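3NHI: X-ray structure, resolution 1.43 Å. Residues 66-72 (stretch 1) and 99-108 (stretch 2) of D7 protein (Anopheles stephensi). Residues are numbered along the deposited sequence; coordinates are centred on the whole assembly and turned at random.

Stretch 1 (66-72) ENAFKSD
Stretch 2 (99-108) LAAANAKSGS

Stretch 2 enters the contact in a helix that begins earlier in the chain and runs antiparallel to stretch 1, extended at Ala68 and Phe69; along it the CA-to-CB bonds of Asn67, Phe69 and Ser71 point toward stretch 2, those of Ala68 and Lys70 away. The register is set by CA separations of 5.4 Å between Ser71 and Ala100 and 5.9 Å between Asn67 and Gly107.

Leu99 (phi/psi -66/-37; chi1 m, chi2 t) is buried and places CD2 3.9 Å from Phe69 CD1. At Ala100 (-64/-27), CB points sideways and lies 4.0 Å from Ser71 CB; Ser71 has a p rotamer, and the contact is purely van der Waals. Ala102 N donates to Leu99 O (3.1 Å), after which Ala102 turns extended (-73/140) and brings its CB to 3.7 Å from Phe69 CD2. Phe69 (-76/131; chi1 -71°, chi2 -75°) is thus the hydrophobic centre of the contact, its ring meeting Leu99, Ala102 and Ala104 obliquely.

Asn103 (-109/110, chi1 t) points away, and its OD1 accepts from Lys105 N at 2.9 Å, bracing the start of a type II' turn from Ala104 to Gly107. Ala104 (-68/-22) directs CB toward stretch 1, 4.0 Å from Phe69 CE2 and 3.7 Å from Asn67 O. The turn is closed by Gly107 N to Ala104 O (2.9 Å), with Lys105 at 51/-121 and Ser106 at -75/-18. Although the Lys105 side chain points away, its carbonyl O accepts from Asn67 ND2 (2.9 Å, 155°), the sole hydrogen bond across the contact. Asn67 itself has a left-handed backbone (50/55) and chi1 t, chi2 33°. Its OD1 lies 3.2 Å from Gly107 CA; a CB on Gly107 (83/5) would clash with that oxygen. Ser108 N then donates to Ser106 OG (3.1 Å), and Ser108 caps the following helix.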

ATOM      1  N   GLU A  66      -2.677  16.953  12.900  1.00 10.35           N
ATOM      2  CA  GLU A  66      -1.986  18.117  13.435  1.00 11.32           C
ATOM      3  C   GLU A  66      -1.840  19.236  12.414  1.00 10.69           C
ATOM      4  O   GLU A  66      -1.523  20.371  12.774  1.00 11.47           O
ATOM      5  CB  GLU A  66      -0.614  17.709  13.961  1.00 11.92           C
ATOM      6  CG  GLU A  66      -0.697  16.812  15.175  1.00 15.33           C
ATOM      7  CD  GLU A  66       0.642  16.233  15.559  1.00 18.35           C
ATOM      8  OE1 GLU A  66       0.650  15.218  16.291  1.00 21.04           O
ATOM      9  OE2 GLU A  66       1.682  16.791  15.136  1.00 18.08           O
ATOM     10  N   ASN A  67      -2.081  18.918  11.141  1.00  9.80           N
ATOM     11  CA  ASN A  67      -1.790  19.838  10.042  1.00  9.42           C
ATOM     12  C   ASN A  67      -0.360  20.369  10.153  1.00  9.10           C
ATOM     13  O   ASN A  67      -0.119  21.574  10.179  1.00 10.26           O
ATOM     14  CB  ASN A  67      -2.817  20.980   9.970  1.00  9.85           C
ATOM     15  CG  ASN A  67      -2.605  21.880   8.761  1.00  9.71           C
ATOM     16  OD1 ASN A  67      -2.179  21.420   7.692  1.00  9.74           O
ATOM     17  ND2 ASN A  67      -2.884  23.170   8.923  1.00 11.11           N
ATOM     18  N   ALA A  68       0.589  19.442  10.219  1.00  8.80           N
ATOM     19  CA  ALA A  68       1.974  19.789  10.507  1.00  8.41           C
ATOM     20  C   ALA A  68       2.927  18.907   9.716  1.00  7.94           C
ATOM     21  O   ALA A  68       2.663  17.721   9.522  1.00  7.77           O
ATOM     22  CB  ALA A  68       2.256  19.647  12.002  1.00  9.27           C
ATOM     23  N   PHE A  69       4.032  19.507   9.270  1.00  7.82           N
ATOM     24  CA  PHE A  69       5.193  18.762   8.806  1.00  8.06           C
ATOM     25  C   PHE A  69       5.930  18.230  10.028  1.00  8.60           C
ATOM     26  O   PHE A  69       6.179  18.960  10.993  1.00 10.89           O
ATOM     27  CB  PHE A  69       6.111  19.655   7.961  1.00  7.73           C
ATOM     28  CG  PHE A  69       5.546  19.999   6.608  1.00  7.69           C
ATOM     29  CD1 PHE A  69       5.535  19.055   5.584  1.00  8.12           C
ATOM     30  CD2 PHE A  69       5.038  21.266   6.351  1.00  8.38           C
ATOM     31  CE1 PHE A  69       5.015  19.359   4.328  1.00  8.28           C
ATOM     32  CE2 PHE A  69       4.527  21.586   5.094  1.00  8.47           C
ATOM     33  CZ  PHE A  69       4.513  20.629   4.084  1.00  8.19           C
ATOM     34  N   LYS A  70       6.243  16.945   9.995  1.00  8.62           N
ATOM     35  CA  LYS A  70       6.815  16.262  11.143  1.00  8.45           C
ATOM     36  C   LYS A  70       8.320  16.092  10.974  1.00  8.47           C
ATOM     37  O   LYS A  70       8.824  14.999  10.670  1.00  8.19           O
ATOM     38  CB  LYS A  70       6.101  14.924  11.343  1.00  8.39           C
ATOM     39  CG  LYS A  70       4.588  15.070  11.535  1.00  9.21           C
ATOM     40  CD  LYS A  70       4.252  15.801  12.831  1.00 11.16           C
ATOM     41  CE  LYS A  70       4.573  14.934  14.039  1.00 12.13           C
ATOM     42  NZ  LYS A  70       4.317  15.637  15.331  1.00 13.33           N
ATOM     43  N   SER A  71       9.044  17.186  11.188  1.00  8.10           N
ATOM     44  CA  SER A  71      10.480  17.251  10.900  1.00  8.17           C
ATOM     45  C   SER A  71      11.297  16.169  11.604  1.00  7.57           C
ATOM     46  O   SER A  71      12.242  15.626  11.024  1.00  6.80           O
ATOM     47  CB  SER A  71      11.045  18.634  11.257  1.00  8.61           C
ATOM     48  OG  SER A  71      11.058  18.868  12.663  1.00 11.38           O
ATOM     49  N   ASP A  72      10.934  15.844  12.840  1.00  7.18           N
ATOM     50  CA  ASP A  72      11.741  14.915  13.619  1.00  7.21           C
ATOM     51  C   ASP A  72      11.615  13.466  13.165  1.00  7.01           C
ATOM     52  O   ASP A  72      12.411  12.613  13.559  1.00  7.79           O
ATOM     53  CB  ASP A  72      11.445  15.044  15.118  1.00  7.06           C
ATOM     54  CG  ASP A  72      11.992  16.333  15.737  1.00  8.05           C
ATOM     55  OD1 ASP A  72      12.595  17.180  15.045  1.00  8.71           O
ATOM     56  OD2 ASP A  72      11.798  16.492  16.952  1.00  8.29           O
ATOM     57  N   LEU A  99      12.395  21.097   6.536  1.00  7.86           N
ATOM     58  CA  LEU A  99      11.004  20.753   6.863  1.00  8.52           C
ATOM     59  C   LEU A  99      10.455  21.529   8.060  1.00  8.60           C
ATOM     60  O   LEU A  99       9.270  21.902   8.087  1.00  8.71           O
ATOM     61  CB  LEU A  99      10.858  19.255   7.108  1.00  9.34           C
ATOM     62  CG  LEU A  99      10.758  18.452   5.815  1.00 10.86           C
ATOM     63  CD1 LEU A  99      10.982  16.999   6.103  1.00 12.89           C
ATOM     64  CD2 LEU A  99       9.381  18.657   5.165  1.00 11.44           C
ATOM     65  N   ALA A 100      11.308  21.764   9.051  1.00  8.36           N
ATOM     66  CA  ALA A 100      10.913  22.554  10.211  1.00  8.57           C
ATOM     67  C   ALA A 100      10.569  24.002   9.841  1.00  9.13           C
ATOM     68  O   ALA A 100       9.785  24.654  10.538  1.00 10.66           O
ATOM     69  CB  ALA A 100      11.983  22.507  11.306  1.00  9.14           C
ATOM     70  N   ALA A 101      11.153  24.504   8.754  1.00  9.34           N
ATOM     71  CA  ALA A 101      10.862  25.867   8.293  1.00  9.52           C
ATOM     72  C   ALA A 101       9.570  25.953   7.492  1.00  9.46           C
ATOM     73  O   ALA A 101       9.026  27.041   7.312  1.00 10.22           O
ATOM     74  CB  ALA A 101      12.010  26.391   7.447  1.00  9.50           C
ATOM     75  N   ALA A 102       9.096  24.810   7.002  1.00  8.96           N
ATOM     76  CA  ALA A 102       7.983  24.786   6.060  1.00  9.55           C
ATOM     77  C   ALA A 102       6.660  25.113   6.747  1.00  9.79           C
ATOM     78  O   ALA A 102       6.395  24.644   7.859  1.00 10.97           O
ATOM     79  CB  ALA A 102       7.914  23.437   5.364  1.00  9.55           C
ATOM     80  N   ASN A 103       5.826  25.893   6.058  1.00  9.94           N
ATOM     81  CA  ASN A 103       4.537  26.347   6.584  1.00 10.22           C
ATOM     82  C   ASN A 103       3.400  25.637   5.856  1.00 10.04           C
ATOM     83  O   ASN A 103       3.155  25.892   4.674  1.00 10.38           O
ATOM     84  CB  ASN A 103       4.413  27.869   6.425  1.00 10.35           C
ATOM     85  CG  ASN A 103       3.180  28.447   7.108  1.00 11.17           C
ATOM     86  OD1 ASN A 103       2.307  27.728   7.600  1.00 10.86           O
ATOM     87  ND2 ASN A 103       3.111  29.770   7.138  1.00 13.82           N
ATOM     88  N   ALA A 104       2.721  24.743   6.569  1.00  9.46           N
ATOM     89  CA  ALA A 104       1.612  23.964   6.012  1.00  9.29           C
ATOM     90  C   ALA A 104       0.399  24.829   5.697  1.00  9.73           C
ATOM     91  O   ALA A 104      -0.429  24.449   4.864  1.00  9.53           O
ATOM     92  CB  ALA A 104       1.229  22.842   6.949  1.00  9.42           C
ATOM     93  N   LYS A 105       0.304  25.984   6.352  1.00 10.23           N
ATOM     94  CA  LYS A 105      -0.840  26.897   6.178  1.00 10.92           C
ATOM     95  C   LYS A 105      -2.162  26.129   6.344  1.00 10.80           C
ATOM     96  O   LYS A 105      -2.385  25.523   7.391  1.00 10.90           O
ATOM     97  CB  LYS A 105      -0.728  27.689   4.861  1.00 10.94           C
ATOM     98  CG  LYS A 105       0.472  28.626   4.828  1.00 12.11           C
ATOM     99  CD  LYS A 105       0.493  29.519   3.600  1.00 15.19           C
ATOM    100  CE  LYS A 105       1.683  30.455   3.656  1.00 17.55           C
ATOM    101  NZ  LYS A 105       1.781  31.331   2.458  1.00 19.72           N
ATOM    102  N   SER A 106      -3.026  26.124   5.326  1.00 10.86           N
ATOM    103  CA  SER A 106      -4.337  25.477   5.450  1.00 11.75           C
ATOM    104  C   SER A 106      -4.286  23.947   5.398  1.00 11.56           C
ATOM    105  O   SER A 106      -5.231  23.266   5.815  1.00 12.54           O
ATOM    106  CB  SER A 106      -5.306  25.995   4.379  1.00 11.76           C
ATOM    107  OG  SER A 106      -5.054  25.378   3.125  1.00 12.08           O
ATOM    108  N   GLY A 107      -3.184  23.406   4.879  1.00 11.08           N
ATOM    109  CA  GLY A 107      -3.069  21.973   4.667  1.00 10.68           C
ATOM    110  C   GLY A 107      -3.706  21.504   3.367  1.00 10.08           C
ATOM    111  O   GLY A 107      -3.763  20.304   3.105  1.00 10.37           O
ATOM    112  N   SER A 108      -4.179  22.448   2.552  1.00  9.61           N
ATOM    113  CA  SER A 108      -4.712  22.126   1.225  1.00  9.32           C
ATOM    114  C   SER A 108      -3.611  21.538   0.345  1.00  8.72           C
ATOM    115  O   SER A 108      -2.412  21.680   0.632  1.00  9.10           O
ATOM    116  CB  SER A 108      -5.262  23.382   0.558  1.00  9.23           C
ATOM    117  OG  SER A 108      -4.217  24.317   0.311  1.00 10.74           O
TER